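Local coordinates for sensor protein (Rhodopseudomonas palustris, PDB 2OOL) that binds a biliverdin-type tetrapyrrole as the chromophore-binding part of a bacteriophytochrome, a photoreceptor that in full length probably works as a sensor histidine kinase, at residues Y238-L243 / L262-P267; R147-A152 / R311-L316; F179-V184 / V274-H279. All coordinates share one frame; numbering follows the deposited sequence. Where two conformers were deposited one is given.

Contact 1: Y238-L243 / L262-P267. With LBV (3-[2-[(Z)-[3-(2-carboxyethyl)-5-[(Z)-(4-ethenyl-3-methyl-5-oxidanylidene-pyrrol-2-ylidene)methyl]-4-methyl-pyrrol-1-ium -2-ylidene]methyl]-5-[(Z)-[(3E)-3-ethylidene-4-methyl-5-oxidanylidene-pyrrolidin-2-ylidene]methyl]-4-methyl-1H-pyrrol-3- yl]propanoic acid), chain C.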
loop_
_atom_site.group_PDB
_atom_site.type_symbol
_atom_site.label_atom_id
_atom_site.label_comp_id
_atom_site.label_asym_id
_atom_site.label_seq_id
_atom_site.Cartn_x
_atom_site.Cartn_y
_atom_site.Cartn_z
ATOM N N TYR A 238 22.576 -14.981 15.435
ATOM C CA TYR A 238 23.580 -14.566 14.496
ATOM C C TYR A 238 24.950 -14.373 15.157
ATOM O O TYR A 238 25.063 -14.085 16.339
ATOM C CB TYR A 238 23.137 -13.270 13.801
ATOM C CG TYR A 238 23.303 -11.986 14.624
ATOM C CD1 TYR A 238 22.333 -11.572 15.529
ATOM C CD2 TYR A 238 24.443 -11.227 14.515
ATOM C CE1 TYR A 238 22.469 -10.384 16.262
ATOM C CE2 TYR A 238 24.592 -10.049 15.246
ATOM C CZ TYR A 238 23.605 -9.633 16.113
ATOM O OH TYR A 238 23.798 -8.484 16.839
ATOM N N ARG A 239 25.991 -14.530 14.360
ATOM C CA ARG A 239 27.352 -14.205 14.748
ATOM C C ARG A 239 27.636 -12.833 14.161
ATOM O O ARG A 239 27.607 -12.690 12.934
ATOM C CB ARG A 239 28.273 -15.247 14.131
ATOM C CG ARG A 239 29.737 -15.116 14.460
ATOM C CD ARG A 239 30.561 -16.328 13.869
ATOM N NE ARG A 239 29.915 -17.630 14.186
ATOM C CZ ARG A 239 30.447 -18.823 13.913
ATOM N NH1 ARG A 239 31.650 -18.921 13.325
ATOM N NH2 ARG A 239 29.784 -19.936 14.242
ATOM N N PRO A 240 27.880 -11.811 15.020
ATOM C CA PRO A 240 28.172 -10.477 14.529
ATOM C C PRO A 240 29.359 -10.476 13.576
ATOM O O PRO A 240 30.335 -11.205 13.804
ATOM C CB PRO A 240 28.530 -9.700 15.809
ATOM C CG PRO A 240 27.762 -10.420 16.908
ATOM C CD PRO A 240 27.872 -11.854 16.505
ATOM N N SER A 241 29.287 -9.635 12.547
ATOM C CA SER A 241 30.373 -9.488 11.577
ATOM C C SER A 241 30.956 -8.095 11.723
ATOM O O SER A 241 30.273 -7.101 11.462
ATOM C CB SER A 241 29.837 -9.719 10.154
ATOM O OG SER A 241 30.806 -9.469 9.140
ATOM N N PRO A 242 32.221 -8.005 12.165
ATOM C CA PRO A 242 32.795 -6.710 12.442
ATOM C C PRO A 242 33.058 -5.858 11.227
ATOM O O PRO A 242 33.198 -6.369 10.128
ATOM C CB PRO A 242 34.093 -7.071 13.155
ATOM C CG PRO A 242 34.425 -8.373 12.637
ATOM C CD PRO A 242 33.158 -9.077 12.511
ATOM N N LEU A 243 33.086 -4.545 11.448
ATOM C CA LEU A 243 33.421 -3.570 10.435
ATOM C C LEU A 243 34.919 -3.502 10.330
ATOM O O LEU A 243 35.615 -3.544 11.335
ATOM C CB LEU A 243 32.885 -2.188 10.777
ATOM C CG LEU A 243 31.365 -2.107 10.877
ATOM C CD1 LEU A 243 30.898 -0.673 11.087
ATOM C CD2 LEU A 243 30.641 -2.781 9.732
ATOM N N LEU A 262 21.351 -2.844 9.648
ATOM C CA LEU A 262 22.056 -4.093 10.031
ATOM C C LEU A 262 22.858 -4.022 11.325
ATOM O O LEU A 262 23.494 -4.988 11.677
ATOM C CB LEU A 262 23.038 -4.529 8.909
ATOM C CG LEU A 262 22.484 -4.713 7.483
ATOM C CD1 LEU A 262 23.577 -4.912 6.433
ATOM C CD2 LEU A 262 21.534 -5.856 7.465
ATOM N N ARG A 263 22.831 -2.892 12.031
ATOM C CA ARG A 263 23.572 -2.694 13.276
ATOM C C ARG A 263 23.415 -3.918 14.140
ATOM O O ARG A 263 22.315 -4.403 14.341
ATOM C CB ARG A 263 23.021 -1.479 14.020
ATOM C CG ARG A 263 23.602 -1.203 15.417
ATOM C CD ARG A 263 22.958 0.025 16.106
ATOM N NE ARG A 263 21.505 -0.131 16.321
ATOM C CZ ARG A 263 20.949 -0.840 17.298
ATOM N NH1 ARG A 263 19.604 -0.983 17.357
ATOM N NH2 ARG A 263 21.713 -1.402 18.210
ATOM N N SER A 264 24.514 -4.417 14.675
ATOM C CA SER A 264 24.410 -5.523 15.633
ATOM C C SER A 264 23.813 -4.983 16.923
ATOM O O SER A 264 24.155 -3.867 17.329
ATOM C CB SER A 264 25.820 -6.022 15.914
ATOM O OG SER A 264 25.764 -7.227 16.576
ATOM N N VAL A 265 22.984 -5.789 17.591
ATOM C CA VAL A 265 22.225 -5.358 18.732
ATOM C C VAL A 265 22.799 -5.908 20.037
ATOM O O VAL A 265 23.628 -6.790 20.014
ATOM C CB VAL A 265 20.724 -5.766 18.601
ATOM C CG1 VAL A 265 20.130 -5.125 17.363
ATOM C CG2 VAL A 265 20.598 -7.227 18.560
ATOM N N SER A 266 22.396 -5.338 21.165
ATOM C CA SER A 266 22.957 -5.728 22.453
ATOM C C SER A 266 22.809 -7.237 22.690
ATOM O O SER A 266 21.703 -7.752 22.598
ATOM C CB SER A 266 22.180 -5.045 23.595
ATOM O OG SER A 266 22.403 -5.681 24.837
ATOM N N PRO A 267 23.909 -7.904 23.050
ATOM C CA PRO A 267 23.943 -9.293 23.486
ATOM C C PRO A 267 22.977 -9.584 24.608
ATOM O O PRO A 267 22.404 -10.635 24.605
ATOM C CB PRO A 267 25.373 -9.449 24.020
ATOM C CG PRO A 267 26.155 -8.535 23.209
ATOM C CD PRO A 267 25.265 -7.326 23.048
HETATM C C1A LBV C . 16.695 -6.609 29.595
HETATM C C1B LBV C . 17.966 -4.130 26.133
HETATM O O1B LBV C . 20.723 -2.920 20.403
HETATM C C1C LBV C . 14.366 -4.352 23.378
HETATM O O1C LBV C . 12.132 -5.493 18.823
HETATM C C1D LBV C . 10.372 -6.469 24.795
HETATM C C2A LBV C . 17.711 -6.181 30.626
HETATM C C2B LBV C . 18.726 -3.409 25.201
HETATM O O2B LBV C . 18.762 -2.160 19.753
HETATM C C2C LBV C . 13.422 -4.272 22.332
HETATM O O2C LBV C . 13.286 -7.075 19.853
HETATM C C2D LBV C . 9.351 -6.563 25.763
HETATM C C3A LBV C . 18.493 -5.188 29.747
HETATM C C3B LBV C . 17.968 -3.264 24.042
HETATM C C3C LBV C . 12.239 -4.797 22.825
HETATM C C3D LBV C . 8.321 -7.258 25.167
HETATM C C4A LBV C . 17.912 -5.139 28.451
HETATM C C4B LBV C . 16.701 -3.869 24.294
HETATM C C4C LBV C . 12.465 -5.225 24.145
HETATM C C4D LBV C . 8.738 -7.575 23.867
HETATM C CAA LBV C . 19.608 -4.414 30.141
HETATM C CAB LBV C . 18.435 -2.568 22.754
HETATM C CAC LBV C . 13.544 -3.737 20.886
HETATM C CAD LBV C . 7.143 -7.588 25.792
HETATM C CBA LBV C . 20.282 -4.328 31.552
HETATM C CBB LBV C . 18.840 -3.558 21.680
HETATM C CBC LBV C . 14.139 -4.828 19.940
HETATM C CBD LBV C . 6.111 -8.275 25.163
HETATM C CGB LBV C . 19.495 -2.804 20.506
HETATM C CGC LBV C . 13.096 -5.901 19.488
HETATM C CHB LBV C . 18.455 -4.336 27.431
HETATM C CHC LBV C . 15.698 -3.893 23.276
HETATM C CHD LBV C . 11.568 -5.809 25.043
HETATM C CMA LBV C . 18.566 -7.400 31.007
HETATM C CMB LBV C . 20.169 -2.894 25.401
HETATM C CMC LBV C . 10.953 -4.857 21.973
HETATM C CMD LBV C . 9.320 -6.010 27.205
HETATM N N_A LBV C . 16.872 -5.980 28.415
HETATM O O_A LBV C . 15.805 -7.430 29.799
HETATM N N_B LBV C . 16.777 -4.351 25.546
HETATM N N_C LBV C . 13.741 -4.939 24.412
HETATM N N_D LBV C . 9.970 -7.096 23.704
HETATM O O_D LBV C . 8.117 -8.196 22.987
HETATM O O HOH W 1 25.539 -9.049 19.623
#
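The phenol oxygen of Y238 is the polar meeting point between 238-243 and 262-267. It accepts a hydrogen bond from the backbone V265 N over 2.9 Å with an N-H...O angle of 147°, and it also pairs with S264 OG, which lies at the edge of the ring and in its plane. The refined separation of Y238 OH and S264 OG, 2.3 Å, is too short to be taken at face value, and either hydroxyl could donate. Water 1 gives a hydrogen bond to V265 O and stands at a weak bonding distance from Y238 OH. P240 CG rests 3.8 Å from S264 OG, and the apolar part is thin: V265 CG2 lies 4.3 Å from Y238 CE1. The two segments also hold the N-terminal chain: S241 bonds through its backbone to I39 and S264 to A38, both of strand 38-39, while R263 O receives Q40 NE2. Such a grip is consistent with the knot of bacteriophytochromes, in which a GAF insertion encircles the N-terminal chain. On the chromophore side, R263 extends from its backbone and bends at chi3 (61°), which turns its guanidinium edge to the LBV propionate. R263 NH2 reaches LBV O1B at 2.8 Å, nearly straight at 174°, and R263 NH1 reaches LBV O2B, also at 2.8 Å. An alanine here has no guanidinium, which would probably leave the propionate charge without its mate and I33 O without the donor it takes from NH2. S266 N adds a bond of 3.0 Å to LBV O1B, while its side chain serves the N-cap of helix 267-276.

Contact 2: R147-A152 / R311-L316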
loop_
_atom_site.group_PDB
_atom_site.type_symbol
_atom_site.label_atom_id
_atom_site.label_comp_id
_atom_site.label_asym_id
_atom_site.label_seq_id
_atom_site.Cartn_x
_atom_site.Cartn_y
_atom_site.Cartn_z
ATOM N N ARG A 147 -3.973 -3.917 -1.375
ATOM C CA ARG A 147 -5.382 -3.942 -0.987
ATOM C C ARG A 147 -5.542 -4.100 0.521
ATOM O O ARG A 147 -6.299 -3.352 1.127
ATOM C CB ARG A 147 -6.113 -5.080 -1.737
ATOM C CG ARG A 147 -7.529 -5.338 -1.313
ATOM C CD ARG A 147 -8.082 -6.474 -2.127
ATOM N NE ARG A 147 -7.497 -7.759 -1.748
ATOM C CZ ARG A 147 -7.339 -8.806 -2.568
ATOM N NH1 ARG A 147 -7.692 -8.748 -3.850
ATOM N NH2 ARG A 147 -6.804 -9.930 -2.101
ATOM N N SER A 148 -4.794 -5.033 1.121
ATOM C CA SER A 148 -4.890 -5.241 2.574
ATOM C C SER A 148 -4.426 -4.003 3.350
ATOM O O SER A 148 -5.097 -3.584 4.283
ATOM C CB SER A 148 -4.162 -6.523 3.066
ATOM O OG SER A 148 -2.761 -6.416 2.958
ATOM N N VAL A 149 -3.303 -3.395 2.958
ATOM C CA VAL A 149 -2.864 -2.139 3.609
ATOM C C VAL A 149 -3.948 -1.027 3.507
ATOM O O VAL A 149 -4.286 -0.370 4.489
ATOM C CB VAL A 149 -1.498 -1.649 3.091
ATOM C CG1 VAL A 149 -1.208 -0.235 3.615
ATOM C CG2 VAL A 149 -0.375 -2.620 3.494
ATOM N N ARG A 150 -4.551 -0.881 2.335
ATOM C CA ARG A 150 -5.615 0.105 2.118
ATOM C C ARG A 150 -6.867 -0.117 3.016
ATOM O O ARG A 150 -7.378 0.840 3.628
ATOM C CB ARG A 150 -5.998 0.149 0.627
ATOM C CG ARG A 150 -7.182 1.075 0.331
ATOM C CD ARG A 150 -7.679 0.988 -1.112
ATOM N NE ARG A 150 -8.439 -0.235 -1.397
ATOM C CZ ARG A 150 -9.688 -0.467 -1.007
ATOM N NH1 ARG A 150 -10.266 -1.618 -1.335
ATOM N NH2 ARG A 150 -10.365 0.424 -0.281
ATOM N N VAL A 151 -7.376 -1.348 3.088
ATOM C CA VAL A 151 -8.586 -1.570 3.879
ATOM C C VAL A 151 -8.261 -1.436 5.379
ATOM O O VAL A 151 -9.038 -0.880 6.121
ATOM C CB VAL A 151 -9.441 -2.859 3.475
ATOM C CG1 VAL A 151 -9.280 -3.235 1.994
ATOM C CG2 VAL A 151 -9.230 -4.068 4.415
ATOM N N ALA A 152 -7.087 -1.886 5.805
ATOM C CA ALA A 152 -6.602 -1.664 7.191
ATOM C C ALA A 152 -6.519 -0.172 7.585
ATOM O O ALA A 152 -6.982 0.198 8.650
ATOM C CB ALA A 152 -5.256 -2.335 7.396
ATOM N N ARG A 311 8.574 -3.773 5.748
ATOM C CA ARG A 311 8.841 -2.953 6.927
ATOM C C ARG A 311 8.336 -1.550 6.741
ATOM O O ARG A 311 7.774 -0.990 7.687
ATOM C CB ARG A 311 10.336 -3.007 7.351
ATOM C CG ARG A 311 10.771 -4.468 7.606
ATOM C CD ARG A 311 12.043 -4.736 8.386
ATOM N NE ARG A 311 13.203 -3.909 8.099
ATOM C CZ ARG A 311 14.118 -4.160 7.152
ATOM N NH1 ARG A 311 13.985 -5.175 6.294
ATOM N NH2 ARG A 311 15.164 -3.372 7.036
ATOM N N GLN A 312 8.472 -0.972 5.543
ATOM C CA GLN A 312 7.907 0.340 5.268
ATOM C C GLN A 312 6.357 0.322 5.376
ATOM O O GLN A 312 5.745 1.354 5.715
ATOM C CB GLN A 312 8.286 0.858 3.895
ATOM C CG GLN A 312 9.753 1.225 3.696
ATOM C CD GLN A 312 10.017 1.695 2.273
ATOM O OE1 GLN A 312 9.780 0.956 1.284
ATOM N NE2 GLN A 312 10.463 2.927 2.153
ATOM N N ALA A 313 5.747 -0.822 5.049
ATOM C CA ALA A 313 4.291 -0.974 5.152
ATOM C C ALA A 313 3.854 -0.995 6.622
ATOM O O ALA A 313 2.954 -0.286 6.984
ATOM C CB ALA A 313 3.807 -2.219 4.425
ATOM N N CYS A 314 4.514 -1.798 7.448
ATOM C CA CYS A 314 4.332 -1.784 8.890
ATOM C C CYS A 314 4.467 -0.394 9.511
ATOM O O CYS A 314 3.749 -0.076 10.461
ATOM C CB CYS A 314 5.309 -2.765 9.573
ATOM S SG CYS A 314 5.147 -4.544 9.016
ATOM N N GLU A 315 5.393 0.414 9.008
ATOM C CA GLU A 315 5.663 1.728 9.555
ATOM C C GLU A 315 4.503 2.663 9.235
ATOM O O GLU A 315 4.082 3.445 10.081
ATOM C CB GLU A 315 6.972 2.307 9.018
ATOM C CG GLU A 315 7.333 3.621 9.677
ATOM C CD GLU A 315 8.589 4.279 9.068
ATOM O OE1 GLU A 315 9.040 3.872 7.986
ATOM O OE2 GLU A 315 9.112 5.231 9.675
ATOM N N LEU A 316 4.025 2.561 7.992
ATOM C CA LEU A 316 2.819 3.261 7.554
ATOM C C LEU A 316 1.631 2.953 8.459
ATOM O O LEU A 316 0.924 3.875 8.915
ATOM C CB LEU A 316 2.471 2.890 6.121
ATOM C CG LEU A 316 1.230 3.514 5.491
ATOM C CD1 LEU A 316 1.238 5.049 5.525
ATOM C CD2 LEU A 316 1.084 2.983 4.052
#
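The helical bundle along the dimer interface supplies both sides here: V149 on helix 142-157 meets A313 and L316 on helix 308-332. The facing backbones approach to 7.4 Å between V149 CA and A313 CA, and the two segments bury 95 Å² between them, so the contact is small; the atoms that touch are all methyl carbons. V149 does the bridging with its two methyls. Its chi1 of 170° sends CG1 opposite the backbone N, where it meets L316 CD2 at 4.0 Å, while V149 CG2 approaches A313 CB at 4.3 Å. The valine thus spans two residues three positions apart on the partner helix, about one turn along it. L316 offers the single branch CD2, and its side chain runs at a slant to that of V149. All three residues are buried. Around them F145 packs on A313 and I153 on L316, both from helix 142-157, and E172 of helix 162-177 touches V149 while its OE2 is hydrogen-bonded to S148 OG. Charged neighbours on these helices reach the second subunit: R150 NH2 forms a salt bridge with E315 OE2 of that subunit, and L316 packs on its Q157. The two helices, with 162-177 packed beside them and the second subunit against them, are consistent with the six-helix bundle of bacteriophytochrome dimers.

Contact 3: F179-V184 / V274-H279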
loop_
_atom_site.group_PDB
_atom_site.type_symbol
_atom_site.label_atom_id
_atom_site.label_comp_id
_atom_site.label_asym_id
_atom_site.label_seq_id
_atom_site.Cartn_x
_atom_site.Cartn_y
_atom_site.Cartn_z
ATOM N N PHE A 179 4.661 -13.212 10.883
ATOM C CA PHE A 179 5.288 -13.519 12.173
ATOM C C PHE A 179 4.212 -14.167 13.056
ATOM O O PHE A 179 3.019 -13.880 12.932
ATOM C CB PHE A 179 5.889 -12.266 12.836
ATOM C CG PHE A 179 7.363 -12.023 12.529
ATOM C CD1 PHE A 179 7.886 -12.159 11.234
ATOM C CD2 PHE A 179 8.214 -11.623 13.534
ATOM C CE1 PHE A 179 9.210 -11.902 10.978
ATOM C CE2 PHE A 179 9.545 -11.349 13.298
ATOM C CZ PHE A 179 10.054 -11.492 12.013
ATOM N N ASP A 180 4.645 -15.068 13.928
ATOM C CA ASP A 180 3.769 -15.788 14.864
ATOM C C ASP A 180 2.905 -14.951 15.830
ATOM O O ASP A 180 1.817 -15.357 16.199
ATOM C CB ASP A 180 4.665 -16.739 15.682
ATOM C CG ASP A 180 5.136 -17.939 14.864
ATOM O OD1 ASP A 180 4.372 -18.317 13.961
ATOM O OD2 ASP A 180 6.233 -18.496 15.092
ATOM N N ARG A 181 3.395 -13.801 16.266
ATOM C CA ARG A 181 2.764 -13.026 17.345
ATOM C C ARG A 181 3.109 -11.558 17.242
ATOM O O ARG A 181 4.277 -11.193 17.242
ATOM C CB ARG A 181 3.242 -13.537 18.709
ATOM C CG ARG A 181 2.525 -12.898 19.917
ATOM C CD ARG A 181 2.976 -13.528 21.224
ATOM N NE ARG A 181 4.400 -13.334 21.495
ATOM C CZ ARG A 181 5.118 -14.096 22.312
ATOM N NH1 ARG A 181 6.373 -13.816 22.508
ATOM N NH2 ARG A 181 4.595 -15.119 22.940
ATOM N N ILE A 182 2.090 -10.723 17.111
ATOM C CA ILE A 182 2.255 -9.287 17.059
ATOM C C ILE A 182 1.574 -8.686 18.282
ATOM O O ILE A 182 0.409 -8.979 18.552
ATOM C CB ILE A 182 1.618 -8.701 15.784
ATOM C CG1 ILE A 182 2.057 -9.462 14.520
ATOM C CG2 ILE A 182 1.863 -7.193 15.660
ATOM C CD1 ILE A 182 3.515 -9.637 14.299
ATOM N N LYS A 183 2.303 -7.820 19.001
ATOM C CA LYS A 183 1.819 -7.191 20.248
ATOM C C LYS A 183 1.885 -5.684 20.126
ATOM O O LYS A 183 2.805 -5.171 19.572
ATOM C CB LYS A 183 2.684 -7.624 21.432
ATOM C CG LYS A 183 2.562 -9.163 21.767
ATOM C CD LYS A 183 3.830 -9.729 22.432
ATOM C CE LYS A 183 5.049 -9.639 21.526
ATOM N NZ LYS A 183 5.265 -10.761 20.607
ATOM N N VAL A 184 0.903 -4.970 20.663
ATOM C CA VAL A 184 1.030 -3.520 20.810
ATOM C C VAL A 184 1.282 -3.274 22.296
ATOM O O VAL A 184 0.514 -3.694 23.150
ATOM C CB VAL A 184 -0.196 -2.776 20.320
ATOM C CG1 VAL A 184 0.027 -1.257 20.471
ATOM C CG2 VAL A 184 -0.454 -3.174 18.896
ATOM N N VAL A 274 16.387 -15.290 23.746
ATOM C CA VAL A 274 16.597 -16.724 23.943
ATOM C C VAL A 274 15.659 -17.282 25.034
ATOM O O VAL A 274 14.958 -18.309 24.832
ATOM C CB VAL A 274 18.090 -17.035 24.248
ATOM C CG1 VAL A 274 18.252 -18.454 24.762
ATOM C CG2 VAL A 274 18.938 -16.821 22.994
ATOM N N ASN A 275 15.605 -16.576 26.168
ATOM C CA ASN A 275 14.726 -16.949 27.276
ATOM C C ASN A 275 13.267 -16.800 26.935
ATOM O O ASN A 275 12.424 -17.542 27.443
ATOM C CB ASN A 275 15.058 -16.143 28.538
ATOM C CG ASN A 275 16.505 -16.335 28.975
ATOM O OD1 ASN A 275 17.143 -17.328 28.608
ATOM N ND2 ASN A 275 17.048 -15.366 29.724
ATOM N N MET A 276 12.950 -15.867 26.056
ATOM C CA MET A 276 11.571 -15.729 25.558
ATOM C C MET A 276 11.163 -16.953 24.708
ATOM O O MET A 276 9.997 -17.240 24.574
ATOM C CB MET A 276 11.486 -14.473 24.674
ATOM C CG MET A 276 10.085 -13.900 24.467
ATOM S SD MET A 276 9.989 -12.190 25.104
ATOM C CE MET A 276 8.410 -12.218 25.937
ATOM N N GLY A 277 12.146 -17.602 24.067
ATOM C CA GLY A 277 11.872 -18.658 23.093
ATOM C C GLY A 277 11.411 -18.169 21.723
ATOM O O GLY A 277 10.737 -18.896 20.999
ATOM N N MET A 278 11.772 -16.949 21.344
ATOM C CA MET A 278 11.419 -16.457 20.031
ATOM C C MET A 278 12.678 -16.026 19.345
ATOM O O MET A 278 13.364 -15.149 19.875
ATOM C CB MET A 278 10.437 -15.288 20.134
ATOM C CG MET A 278 9.076 -15.682 20.626
ATOM S SD MET A 278 8.060 -16.628 19.450
ATOM C CE MET A 278 6.521 -16.722 20.276
ATOM N N HIS A 279 12.995 -16.623 18.180
ATOM C CA HIS A 279 14.297 -16.387 17.512
ATOM C C HIS A 279 14.365 -15.382 16.357
ATOM O O HIS A 279 15.420 -15.196 15.756
ATOM C CB HIS A 279 14.906 -17.725 17.076
ATOM C CG HIS A 279 15.417 -18.539 18.209
ATOM N ND1 HIS A 279 14.612 -18.920 19.261
ATOM C CD2 HIS A 279 16.652 -19.012 18.486
ATOM C CE1 HIS A 279 15.322 -19.619 20.122
ATOM N NE2 HIS A 279 16.556 -19.710 19.670
HETATM O O HOH W 2 7.100 -16.028 24.266
#
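R181 NH1 is held by two polar partners: it donates to water 2 at 2.9 Å and is hydrogen-bonded to H299 ND1. Water 2 passes the link on to M276 O at 3.2 Å, so the arginine of strand 181-187, in the GAF sheet, is tied to the last turn of helix 267-276. That helix ends in a Schellman motif at G277, whose positive phi of 77° turns the chain away from the helix, with M276 before it and M278 after it both facing the guanidinium. On the strand side D180 and R181 both face H299, a classic beta bulge. R181 starts out extended and bends at chi3 (62°); NH2 then bonds to P205 O, which together with the H299 bond probably fixes how the flat group is turned. The side chains of R181 and M278 meet at about a right angle. M278 CE lies over one face of the R181 guanidinium, 3.5 Å above its plane and displaced toward the rim. M278 CE is 3.6 Å from R181 CZ. M276 approaches differently, from the edge near the plane. Its side chain is about 5 Å from the bound chromophore, whereas K183, two residues along the strand from R181, touches it. Farther back on its chain, M278 uses CG as a second point of contact, 3.8 Å from R181 NH1.

Overall arrangement
Contacts 1 and 3 both belong to the GAF domain and meet opposite ends of one helix, 267-276: residues 262-267 lead into it beside the LBV propionate, and 274-279 lead out of it and pack against strand 181-187. Their centres are about 20 Å apart, with about 7 Å between nearest atoms. Contact 1 grips the chromophore directly, whereas contact 3 borders the pocket through K183. Contact 2 is remote from contact 1, on the opposite side of the chain's centre with about 29 Å between contact centres, and about 21 Å from contact 3, centre to centre. Along the sequence the loops are nested, contact 1 inside contact 3 and contact 3 inside contact 2, which joins dimer-interface helices.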